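Local coordinates for protein peptidoglycan glycosyltransferase (Burkholderia ambifaria, PDB 5UY7) that belongs to the penicillin-binding protein family and carries a transpeptidase-type domain of the beta-lactamase clan, at residues Thr440-Gly445 against Asp450-Gly455; Gln322-Ile327 against Gly459-Thr464; Gly483-Pro488 against Asp522-Leu527. One frame throughout, in Å; residues are numbered along the deposited sequence. Where two conformers were deposited one is given.

Contact 1. Residues Thr440-Gly445 against Asp450-Gly455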
loop_
_atom_site.group_PDB
_atom_site.type_symbol
_atom_site.label_atom_id
_atom_site.label_comp_id
_atom_site.label_asym_id
_atom_site.label_seq_id
_atom_site.Cartn_x
_atom_site.Cartn_y
_atom_site.Cartn_z
ATOM N N THR A 440 -8.649 -5.631 -8.981
ATOM C CA THR A 440 -9.419 -6.829 -8.652
ATOM C C THR A 440 -9.626 -6.976 -7.152
ATOM O O THR A 440 -10.538 -7.698 -6.733
ATOM C CB THR A 440 -8.760 -8.103 -9.210
ATOM O OG1 THR A 440 -7.573 -8.432 -8.466
ATOM C CG2 THR A 440 -8.426 -7.940 -10.703
ATOM N N VAL A 441 -8.819 -6.284 -6.344
ATOM C CA VAL A 441 -8.913 -6.389 -4.889
ATOM C C VAL A 441 -10.258 -5.874 -4.391
ATOM O O VAL A 441 -10.818 -6.400 -3.423
ATOM C CB VAL A 441 -7.748 -5.619 -4.236
ATOM C CG1 VAL A 441 -7.940 -5.543 -2.727
ATOM C CG2 VAL A 441 -6.406 -6.259 -4.590
ATOM N N VAL A 442 -10.792 -4.830 -5.031
ATOM C CA VAL A 442 -12.016 -4.190 -4.558
ATOM C C VAL A 442 -13.244 -4.609 -5.360
ATOM O O VAL A 442 -14.369 -4.233 -4.990
ATOM C CB VAL A 442 -11.882 -2.650 -4.564
ATOM C CG1 VAL A 442 -10.661 -2.230 -3.765
ATOM C CG2 VAL A 442 -11.831 -2.124 -5.997
ATOM N N ALA A 443 -13.063 -5.366 -6.454
ATOM C CA ALA A 443 -14.139 -5.903 -7.270
ATOM C C ALA A 443 -14.648 -7.210 -6.679
ATOM O O ALA A 443 -13.981 -7.823 -5.839
ATOM C CB ALA A 443 -13.636 -6.132 -8.696
ATOM N N PRO A 444 -15.834 -7.673 -7.087
ATOM C CA PRO A 444 -16.282 -8.999 -6.648
ATOM C C PRO A 444 -15.214 -10.043 -6.933
ATOM O O PRO A 444 -14.582 -10.036 -7.992
ATOM C CB PRO A 444 -17.547 -9.237 -7.480
ATOM C CG PRO A 444 -18.062 -7.860 -7.762
ATOM C CD PRO A 444 -16.846 -6.995 -7.920
ATOM N N GLY A 445 -15.014 -10.941 -5.970
ATOM C CA GLY A 445 -13.941 -11.908 -6.012
ATOM C C GLY A 445 -12.690 -11.477 -5.274
ATOM O O GLY A 445 -11.861 -12.332 -4.932
ATOM N N ASP A 450 -15.139 -3.334 0.412
ATOM C CA ASP A 450 -15.511 -2.115 1.121
ATOM C C ASP A 450 -14.622 -0.936 0.762
ATOM O O ASP A 450 -14.921 0.192 1.185
ATOM C CB ASP A 450 -15.469 -2.337 2.637
ATOM C CG ASP A 450 -16.630 -3.178 3.142
ATOM O OD1 ASP A 450 -17.442 -3.641 2.315
ATOM O OD2 ASP A 450 -16.733 -3.371 4.371
ATOM N N ALA A 451 -13.547 -1.158 0.009
ATOM C CA ALA A 451 -12.702 -0.070 -0.467
ATOM C C ALA A 451 -13.087 0.406 -1.857
ATOM O O ALA A 451 -12.489 1.362 -2.358
ATOM C CB ALA A 451 -11.232 -0.494 -0.452
ATOM N N ALA A 452 -14.057 -0.241 -2.494
ATOM C CA ALA A 452 -14.551 0.232 -3.776
ATOM C C ALA A 452 -15.100 1.649 -3.646
ATOM O O ALA A 452 -15.617 2.042 -2.596
ATOM C CB ALA A 452 -15.649 -0.690 -4.297
ATOM N N VAL A 453 -15.005 2.398 -4.742
ATOM C CA VAL A 453 -15.462 3.786 -4.821
ATOM C C VAL A 453 -16.516 3.887 -5.913
ATOM O O VAL A 453 -16.179 3.807 -7.105
ATOM C CB VAL A 453 -14.285 4.739 -5.108
ATOM C CG1 VAL A 453 -14.785 6.164 -5.314
ATOM C CG2 VAL A 453 -13.240 4.667 -4.005
ATOM N N PRO A 454 -17.791 4.058 -5.568
ATOM C CA PRO A 454 -18.833 4.144 -6.601
ATOM C C PRO A 454 -18.501 5.209 -7.637
ATOM O O PRO A 454 -18.200 6.362 -7.301
ATOM C CB PRO A 454 -20.090 4.499 -5.798
ATOM C CG PRO A 454 -19.815 3.919 -4.424
ATOM C CD PRO A 454 -18.341 4.120 -4.202
ATOM N N GLY A 455 -18.522 4.800 -8.908
ATOM C CA GLY A 455 -18.267 5.702 -10.012
ATOM C C GLY A 455 -16.833 5.754 -10.505
ATOM O O GLY A 455 -16.584 6.363 -11.553
#
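With CG1 of Val442 anti to the carbonyl carbon (chi1 -55°), this methyl is directed at the chain that returns past the end of helix 428-442, and it meets Ala451. Val442 CG1 lies 3.8 Å from Ala451 CB, a methyl-to-methyl contact, while Val442 CB sits 3.8 Å from Ala452 N and so rests against the backbone between the two alanines. The third touch comes from the main chain: Ala452 CB stands 3.8 Å from Val442 O, and its distance to Val442 CB is 4.3 Å. One valine is thus met by two consecutive alanines, with the backbones 5.2 Å apart between Val442 CA and Ala452 CA.

Around this patch Ala451 also leans on Phe516 of helix 509-526, and Val442 on Val458 just ahead of strand 459-466. A backbone hydrogen bond between Val441 and Ser448 ties the turn together from within, and Ala452 O is bonded to Ser517 OG.

No hydrogen bond or charge pairs the two segments directly. The contact is therefore purely van der Waals, and two alanines, each with only a methyl, are consistent with the close approach to Val442 of the chain that leads to strand 459-466.

Contact 2. Residues Gln322-Ile327 against Gly459-Thr464. With SO4 (sulfate ion), chain B.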
loop_
_atom_site.group_PDB
_atom_site.type_symbol
_atom_site.label_atom_id
_atom_site.label_comp_id
_atom_site.label_asym_id
_atom_site.label_seq_id
_atom_site.Cartn_x
_atom_site.Cartn_y
_atom_site.Cartn_z
ATOM N N GLN A 322 -5.447 -10.764 -5.965
ATOM C CA GLN A 322 -6.895 -10.700 -5.764
ATOM C C GLN A 322 -7.328 -11.346 -4.449
ATOM O O GLN A 322 -8.165 -10.795 -3.720
ATOM C CB GLN A 322 -7.593 -11.383 -6.945
ATOM C CG GLN A 322 -9.108 -11.385 -6.884
ATOM C CD GLN A 322 -9.682 -12.405 -7.837
ATOM O OE1 GLN A 322 -9.138 -13.503 -7.972
ATOM N NE2 GLN A 322 -10.761 -12.046 -8.526
ATOM N N LYS A 323 -6.786 -12.523 -4.138
ATOM C CA LYS A 323 -7.196 -13.295 -2.969
ATOM C C LYS A 323 -6.340 -13.020 -1.739
ATOM O O LYS A 323 -6.625 -13.572 -0.664
ATOM C CB LYS A 323 -7.155 -14.791 -3.305
ATOM C CG LYS A 323 -8.068 -15.191 -4.472
ATOM C CD LYS A 323 -9.536 -14.912 -4.164
ATOM C CE LYS A 323 -10.429 -15.438 -5.281
ATOM N NZ LYS A 323 -11.863 -15.160 -5.012
ATOM N N SER A 324 -5.309 -12.186 -1.872
ATOM C CA SER A 324 -4.423 -11.829 -0.764
ATOM C C SER A 324 -3.790 -13.074 -0.146
ATOM O O SER A 324 -3.707 -13.214 1.072
ATOM C CB SER A 324 -5.167 -11.015 0.299
ATOM O OG SER A 324 -4.245 -10.314 1.121
ATOM N N SER A 325 -3.303 -13.967 -1.009
ATOM C CA SER A 325 -2.784 -15.257 -0.563
ATOM C C SER A 325 -1.374 -15.106 0.012
ATOM O O SER A 325 -0.460 -14.650 -0.685
ATOM C CB SER A 325 -2.784 -16.233 -1.745
ATOM O OG SER A 325 -2.127 -17.451 -1.418
ATOM N N ASN A 326 -1.196 -15.487 1.284
ATOM C CA ASN A 326 0.147 -15.578 1.862
ATOM C C ASN A 326 0.971 -16.658 1.186
ATOM O O ASN A 326 2.175 -16.481 0.961
ATOM C CB ASN A 326 0.073 -15.905 3.353
ATOM C CG ASN A 326 -0.397 -14.745 4.186
ATOM O OD1 ASN A 326 -0.491 -13.621 3.702
ATOM N ND2 ASN A 326 -0.676 -15.009 5.461
ATOM N N ILE A 327 0.352 -17.807 0.913
ATOM C CA ILE A 327 1.073 -18.911 0.282
ATOM C C ILE A 327 1.514 -18.524 -1.123
ATOM O O ILE A 327 2.645 -18.815 -1.540
ATOM C CB ILE A 327 0.199 -20.176 0.283
ATOM C CG1 ILE A 327 -0.045 -20.612 1.727
ATOM C CG2 ILE A 327 0.871 -21.302 -0.510
ATOM C CD1 ILE A 327 -1.122 -21.639 1.867
ATOM N N GLY A 459 -7.921 0.957 -6.971
ATOM C CA GLY A 459 -7.303 -0.275 -6.514
ATOM C C GLY A 459 -6.386 0.024 -5.354
ATOM O O GLY A 459 -5.936 1.159 -5.172
ATOM N N GLY A 460 -6.110 -1.012 -4.570
ATOM C CA GLY A 460 -5.248 -0.852 -3.414
ATOM C C GLY A 460 -5.212 -2.134 -2.606
ATOM O O GLY A 460 -5.717 -3.174 -3.037
ATOM N N LYS A 461 -4.612 -2.034 -1.419
ATOM C CA LYS A 461 -4.466 -3.188 -0.541
ATOM C C LYS A 461 -4.693 -2.813 0.911
ATOM O O LYS A 461 -4.232 -1.764 1.375
ATOM C CB LYS A 461 -3.065 -3.810 -0.642
ATOM C CG LYS A 461 -2.900 -4.841 -1.712
ATOM C CD LYS A 461 -3.833 -6.022 -1.536
ATOM C CE LYS A 461 -3.391 -6.959 -0.439
ATOM N NZ LYS A 461 -4.441 -7.970 -0.206
ATOM N N SER A 462 -5.365 -3.710 1.623
ATOM C CA SER A 462 -5.498 -3.630 3.068
ATOM C C SER A 462 -4.373 -4.406 3.740
ATOM O O SER A 462 -3.777 -5.318 3.157
ATOM C CB SER A 462 -6.847 -4.192 3.520
ATOM O OG SER A 462 -6.898 -5.592 3.316
ATOM N N GLY A 463 -4.084 -4.026 4.977
ATOM C CA GLY A 463 -3.121 -4.749 5.792
ATOM C C GLY A 463 -3.479 -4.580 7.250
ATOM O O GLY A 463 -4.074 -3.572 7.645
ATOM N N THR A 464 -3.125 -5.580 8.058
ATOM C CA THR A 464 -3.397 -5.535 9.488
ATOM C C THR A 464 -2.125 -5.838 10.266
ATOM O O THR A 464 -1.385 -6.764 9.927
ATOM C CB THR A 464 -4.492 -6.531 9.886
ATOM O OG1 THR A 464 -4.042 -7.864 9.626
ATOM C CG2 THR A 464 -5.760 -6.276 9.097
HETATM S S SO4 B . -5.537 -8.373 5.725
HETATM O O1 SO4 B . -5.759 -6.924 5.696
HETATM O O2 SO4 B . -6.358 -9.018 4.708
HETATM O O3 SO4 B . -5.914 -8.868 7.046
HETATM O O4 SO4 B . -4.142 -8.725 5.491
HETATM O O HOH W 1 -6.631 -8.631 -1.898
#
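One direct hydrogen bond joins the segments: Lys461 NZ donates to Ser324 OG over 2.7 Å. The hydroxyl is held toward the strand by a chi1 of -161°, with OG anti to the backbone N. Lys461 reaches it from strand 459-466 through a chain bent at chi2 and chi3 (-60° and -76°), which turns NZ toward the serine. Ser324 CB is 3.2 Å from the same nitrogen, so the lysine end lies close against the serine side chain.

A water-mediated link runs beside it. Water 1 accepts from Lys461 NZ at 2.8 Å and donates to Gln322 O at 3.2 Å, joining the amine nitrogen to the backbone of Gln322 in helix 317-323. Ser324 follows that helix in a Schellman motif, and Ser325 is the N-cap of helix 326-333, so Ser324 and Ser325 link the two helices.

A sulfate ion, probably from the crystallisation liquor, lies alongside the strand. In the conformer given, Ser462 OG donates to SO4 O1 at 3.0 Å; a second conformer makes this bond less certain. Thr464 OG1 makes a weak bond of 3.3 Å to SO4 O3, and Ser270 OG also binds the ion.

Lys273 NZ is hydrogen-bonded to Ser324 O and Asn326 OD1. Ser270, Lys273, Ser324 with Asn326, and Lys461-Gly463 are consistent with the SxxK, SxN and KSG motifs of penicillin-binding proteins. The lysine-to-serine bond would join the last two across the probable active site, and it probably helps orient the Ser324 hydroxyl, whose OG also has a weak bond to Ser270 OG.

Contact 3. Residues Gly483-Pro488 against Asp522-Leu527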
loop_
_atom_site.group_PDB
_atom_site.type_symbol
_atom_site.label_atom_id
_atom_site.label_comp_id
_atom_site.label_asym_id
_atom_site.label_seq_id
_atom_site.Cartn_x
_atom_site.Cartn_y
_atom_site.Cartn_z
ATOM N N GLY A 483 -4.049 2.846 -1.453
ATOM C CA GLY A 483 -4.560 2.641 -2.792
ATOM C C GLY A 483 -4.393 3.877 -3.643
ATOM O O GLY A 483 -3.739 4.838 -3.245
ATOM N N MET A 484 -4.977 3.836 -4.844
ATOM C CA MET A 484 -4.771 4.915 -5.810
ATOM C C MET A 484 -6.006 5.024 -6.692
ATOM O O MET A 484 -6.788 4.078 -6.801
ATOM C CB MET A 484 -3.507 4.657 -6.643
ATOM C CG MET A 484 -3.588 3.348 -7.466
ATOM S SD MET A 484 -1.999 2.771 -8.113
ATOM C CE MET A 484 -1.224 2.235 -6.572
ATOM N N ALA A 485 -6.198 6.200 -7.295
ATOM C CA ALA A 485 -7.426 6.483 -8.030
ATOM C C ALA A 485 -7.169 7.626 -8.998
ATOM O O ALA A 485 -6.405 8.534 -8.675
ATOM C CB ALA A 485 -8.566 6.868 -7.070
ATOM N N PRO A 486 -7.800 7.625 -10.174
ATOM C CA PRO A 486 -8.632 6.566 -10.739
ATOM C C PRO A 486 -7.763 5.675 -11.606
ATOM O O PRO A 486 -6.786 6.152 -12.175
ATOM C CB PRO A 486 -9.650 7.334 -11.583
ATOM C CG PRO A 486 -8.889 8.530 -12.071
ATOM C CD PRO A 486 -7.839 8.842 -11.010
ATOM N N MET A 487 -8.113 4.425 -11.727
ATOM C CA MET A 487 -7.400 3.587 -12.670
ATOM C C MET A 487 -7.935 3.843 -14.077
ATOM O O MET A 487 -9.094 4.250 -14.245
ATOM C CB MET A 487 -7.574 2.122 -12.289
ATOM C CG MET A 487 -7.087 1.791 -10.882
ATOM S SD MET A 487 -5.291 1.925 -10.742
ATOM C CE MET A 487 -5.015 0.787 -9.369
ATOM N N PRO A 488 -7.123 3.593 -15.118
ATOM C CA PRO A 488 -5.784 2.991 -15.052
ATOM C C PRO A 488 -4.642 3.977 -14.866
ATOM O O PRO A 488 -3.498 3.536 -14.718
ATOM C CB PRO A 488 -5.654 2.327 -16.406
ATOM C CG PRO A 488 -6.358 3.288 -17.307
ATOM C CD PRO A 488 -7.547 3.799 -16.513
ATOM N N ASP A 522 -14.305 11.348 -2.440
ATOM C CA ASP A 522 -14.541 12.763 -2.175
ATOM C C ASP A 522 -13.502 13.617 -2.884
ATOM O O ASP A 522 -13.821 14.708 -3.378
ATOM C CB ASP A 522 -14.512 13.056 -0.674
ATOM C CG ASP A 522 -15.733 12.539 0.068
ATOM O OD1 ASP A 522 -16.690 12.042 -0.568
ATOM O OD2 ASP A 522 -15.743 12.652 1.313
ATOM N N THR A 523 -12.248 13.149 -2.911
ATOM C CA THR A 523 -11.185 13.898 -3.576
ATOM C C THR A 523 -11.377 13.910 -5.087
ATOM O O THR A 523 -11.231 14.965 -5.716
ATOM C CB THR A 523 -9.816 13.318 -3.203
ATOM O OG1 THR A 523 -9.636 13.436 -1.789
ATOM C CG2 THR A 523 -8.694 14.075 -3.914
ATOM N N MET A 524 -11.701 12.756 -5.692
ATOM C CA MET A 524 -12.046 12.740 -7.115
ATOM C C MET A 524 -13.120 13.771 -7.436
ATOM O O MET A 524 -12.994 14.543 -8.394
ATOM C CB MET A 524 -12.545 11.358 -7.545
ATOM C CG MET A 524 -11.595 10.212 -7.385
ATOM S SD MET A 524 -10.337 10.170 -8.653
ATOM C CE MET A 524 -9.027 11.082 -7.824
ATOM N N ARG A 525 -14.212 13.772 -6.667
ATOM C CA ARG A 525 -15.293 14.703 -6.953
ATOM C C ARG A 525 -14.822 16.144 -6.813
ATOM O O ARG A 525 -15.152 16.992 -7.647
ATOM C CB ARG A 525 -16.490 14.435 -6.035
ATOM C CG ARG A 525 -17.319 13.219 -6.447
ATOM C CD ARG A 525 -18.534 13.043 -5.521
ATOM N NE ARG A 525 -18.147 12.461 -4.237
ATOM C CZ ARG A 525 -17.886 11.171 -4.067
ATOM N NH1 ARG A 525 -17.980 10.345 -5.097
ATOM N NH2 ARG A 525 -17.533 10.707 -2.876
ATOM N N ALA A 526 -14.039 16.438 -5.771
ATOM C CA ALA A 526 -13.620 17.816 -5.542
ATOM C C ALA A 526 -12.698 18.311 -6.648
ATOM O O ALA A 526 -12.678 19.515 -6.946
ATOM C CB ALA A 526 -12.937 17.939 -4.181
ATOM N N LEU A 527 -11.956 17.405 -7.273
ATOM C CA LEU A 527 -11.035 17.727 -8.358
ATOM C C LEU A 527 -11.673 17.627 -9.734
ATOM O O LEU A 527 -10.962 17.753 -10.737
ATOM C CB LEU A 527 -9.819 16.805 -8.302
ATOM C CG LEU A 527 -8.986 16.976 -7.037
ATOM C CD1 LEU A 527 -7.825 16.005 -7.048
ATOM C CD2 LEU A 527 -8.503 18.419 -6.893
#
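Met524 packs its thioether against Ala485 and Pro486, and this apolar packing carries the contact. The sulfur lies over the ring of Pro486, with Met524 SD 3.7 Å from Pro486 CD and 4.1 Å from both Pro486 CB and Pro486 CG, so one side of the pyrrolidine ring rests against it. Ala485 adds a methyl: its CB points toward the helix and comes within 4.1 Å of Met524 SD. Bends at chi2 and chi3 (-77° and 93°) fold the methionine chain back, which places its terminal methyl near the backbone, with Met524 CE 3.8 Å from Ala485 O. The peptide bond before Pro486 is cis; Ala485 and Pro486 are adjacent, and the alanine methyl and the proline ring meet the same sulfur.

The one side-chain salt bridge here lies within the helical segment, and no hydrogen bond crosses between the segments. Arg525 NH2 donates to Asp522 OD1 over 2.8 Å at an N-H...O angle of 156°, one turn apart. The acceptor lies close to the guanidinium plane and offers its anti lone pair, while Asp522 OD2 is bonded to Asn210 ND2 of helix 201-217.

Strand 477-485 pairs with strands 459-466 and 492-499, and Met484 faces helices 428-442 and 390-401. Ala485 projects instead toward helix 509-526, whose Thr523 packs on Ile203 and Ile206 of helix 201-217. The contact thus seats the last turn of helix 509-526 against Ala485 and Pro486, where strand 477-485 gives way to a loop.

Overall arrangement
From the N terminus, contact 2 opens first, at the junction of helices 317-323 and 326-333, and closes 132 residues later on strand 459-466. Contact 1 forms and closes entirely within that span, a short turn between helix 428-442 and the same strand. Contact 3 follows in series, spanning from the 483-488 segment to the last turn of helix 509-526; no two loops cross. Contacts 1 and 2 touch where Lys323 NZ probably bonds to Gly445 O, and contacts 2 and 3 where Gly459 O pairs with Met484 N between adjacent strands. Contacts 2 and 3 tie helical segments to adjacent strands of the antiparallel sheet, while contact 1 folds the connecting loop back on helix 428-442.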